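Local coordinates for protein putative hydrolase (Shewanella frigidimarina, PDB 3LHO) that probably acts as an iron(II)-dependent dioxygenase of the 2-oxoadipate dioxygenase/decarboxylase family, forming 2-hydroxyglutarate, at residues A[41-46]-A[163-168]. Sequence-based numbering, arbitrary orientation.
Sequences HIALRT and ANHFTV. With NI (nickel (II) ion), chain B; PEG (di(hydroxyethyl)ether), chain K.
Thr167 lies over one face of the His41 imidazole, with CB 3.6 Å from the ring centroid in a CH-pi contact and OG1 displaced toward the rim. That hydroxyl does not hydrogen-bond to the ring; it bonds instead to Glu235. Chi1 of 69° puts His41 CG between the backbone N and the carbonyl carbon, and the turn of the ring about CB-CG then brings NE2 to the nickel ion, 2.1 Å away. His165 NE2 binds the same nickel at 2.1 Å, so the two rings meet rim to rim, planes 78° apart. Glu235 and three waters complete the coordination. Such a two-histidine, one-glutamate site on a sheet fits the glyoxalase clan, and iron(II) is the expected native cofactor. Neighbouring antiparallel strands supply both histidines: Ala43 N donates to His165 O, while Asn164 N donates to Ala43 O. The Ala43 methyl covers one face of the His165 ring, and Asn164 OD1, acting as a second-shell acceptor, takes the ND1 hydrogen in the ring plane at 2.8 Å, fixing the ring's rotation. The Asn164 amide in turn stacks on the Arg45 guanidinium, planes 15° apart, its ND2 3.3 Å from Arg45 CZ over the centre. Arg45 NE also donates to PEG O4 at 3.1 Å, and Trp155 adds a cation-pi contact. An alanine in place of Arg45 would probably leave the Asn164 amide without its stacking partner and less restrained in its hold on His165. On the sheet face turned from the metal, Ile42 CG2 sits over the Phe166 ring, 3.4 Å from its centroid, beneath helix 6-20.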
# COMPACT_ATOMS: atom_id res chain seq x y z
N HIS A 41 5.39 -6.18 -4.40
CA HIS A 41 5.53 -5.07 -3.45
C HIS A 41 4.40 -4.99 -2.47
O HIS A 41 3.35 -5.66 -2.66
CB HIS A 41 5.74 -3.70 -4.17
CG HIS A 41 4.56 -3.17 -4.94
ND1 HIS A 41 4.36 -3.45 -6.29
CD2 HIS A 41 3.59 -2.28 -4.60
CE1 HIS A 41 3.30 -2.80 -6.71
NE2 HIS A 41 2.83 -2.07 -5.71
N ILE A 42 4.65 -4.23 -1.40
CA ILE A 42 3.65 -3.61 -0.54
C ILE A 42 3.76 -2.08 -0.64
O ILE A 42 4.78 -1.52 -1.13
CB ILE A 42 3.72 -4.13 0.97
CG1 ILE A 42 5.05 -3.74 1.62
CG2 ILE A 42 3.53 -5.65 1.04
CD1 ILE A 42 4.97 -2.97 2.84
N ALA A 43 2.68 -1.41 -0.28
CA ALA A 43 2.63 0.06 -0.32
C ALA A 43 2.15 0.56 1.03
O ALA A 43 1.11 0.07 1.53
CB ALA A 43 1.67 0.55 -1.42
N LEU A 44 2.87 1.53 1.59
CA LEU A 44 2.50 2.20 2.84
C LEU A 44 2.41 3.70 2.62
O LEU A 44 3.03 4.22 1.68
CB LEU A 44 3.54 1.88 3.93
CG LEU A 44 3.86 0.44 4.24
CD1 LEU A 44 5.07 0.39 5.23
CD2 LEU A 44 2.66 -0.32 4.86
N ARG A 45 1.66 4.39 3.47
CA ARG A 45 1.38 5.82 3.30
C ARG A 45 1.60 6.56 4.60
O ARG A 45 1.40 6.00 5.65
CB ARG A 45 -0.09 5.99 2.97
CG ARG A 45 -0.48 5.38 1.63
CD ARG A 45 -1.93 5.62 1.37
NE ARG A 45 -2.24 5.38 -0.03
CZ ARG A 45 -3.40 5.63 -0.62
NH1 ARG A 45 -4.42 6.12 0.06
NH2 ARG A 45 -3.54 5.37 -1.92
N THR A 46 1.94 7.83 4.55
CA THR A 46 2.03 8.64 5.77
C THR A 46 2.02 10.11 5.37
O THR A 46 1.74 10.42 4.19
CB THR A 46 3.27 8.29 6.62
OG1 THR A 46 3.15 8.90 7.93
CG2 THR A 46 4.55 8.74 5.94
N ALA A 163 -1.22 -1.72 5.89
CA ALA A 163 -0.81 -1.79 4.43
C ALA A 163 -1.92 -1.23 3.58
O ALA A 163 -3.09 -1.52 3.81
CB ALA A 163 -0.50 -3.25 4.00
N ASN A 164 -1.58 -0.38 2.60
CA ASN A 164 -2.56 0.07 1.64
C ASN A 164 -2.85 -1.01 0.62
O ASN A 164 -4.01 -1.19 0.24
CB ASN A 164 -2.09 1.34 0.92
CG ASN A 164 -3.09 1.81 -0.17
OD1 ASN A 164 -2.91 1.52 -1.35
ND2 ASN A 164 -4.15 2.53 0.22
N HIS A 165 -1.82 -1.72 0.18
CA HIS A 165 -2.02 -2.94 -0.64
C HIS A 165 -0.80 -3.84 -0.67
O HIS A 165 0.32 -3.39 -0.40
CB HIS A 165 -2.48 -2.61 -2.08
CG HIS A 165 -1.53 -1.78 -2.88
ND1 HIS A 165 -1.57 -0.40 -2.89
CD2 HIS A 165 -0.58 -2.13 -3.78
CE1 HIS A 165 -0.65 0.06 -3.72
NE2 HIS A 165 -0.02 -0.97 -4.26
N PHE A 166 -1.06 -5.13 -0.92
CA PHE A 166 -0.06 -6.07 -1.42
C PHE A 166 -0.25 -6.25 -2.91
O PHE A 166 -1.39 -6.18 -3.40
CB PHE A 166 -0.26 -7.41 -0.78
CG PHE A 166 0.30 -7.47 0.58
CD1 PHE A 166 -0.29 -6.75 1.61
CD2 PHE A 166 1.41 -8.28 0.85
CE1 PHE A 166 0.23 -6.83 2.91
CE2 PHE A 166 1.89 -8.39 2.17
CZ PHE A 166 1.34 -7.61 3.16
N THR A 167 0.85 -6.51 -3.61
CA THR A 167 0.85 -6.76 -5.04
C THR A 167 1.55 -8.06 -5.39
O THR A 167 2.74 -8.23 -5.09
CB THR A 167 1.53 -5.62 -5.79
OG1 THR A 167 0.87 -4.38 -5.49
CG2 THR A 167 1.47 -5.91 -7.32
N VAL A 168 0.80 -8.98 -6.02
CA VAL A 168 1.31 -10.25 -6.50
C VAL A 168 2.25 -10.09 -7.66
O VAL A 168 2.00 -9.28 -8.56
CB VAL A 168 0.14 -11.18 -6.88
CG1 VAL A 168 0.66 -12.49 -7.47
CG2 VAL A 168 -0.73 -11.44 -5.61
NI NI B . 1.16 -0.77 -6.02
C1 PEG K . 0.91 7.32 -6.13
O1 PEG K . 1.60 6.79 -7.25
C2 PEG K . 0.37 6.14 -5.35
O2 PEG K . -0.49 6.58 -4.30
C3 PEG K . -0.21 5.92 -3.06
C4 PEG K . -0.28 4.39 -3.21
O4 PEG K . -0.40 3.83 -1.91
O HOH W 1 -0.28 0.90 -7.01
O HOH W 2 2.04 -0.05 -7.71
O HOH W 3 2.27 1.18 -5.51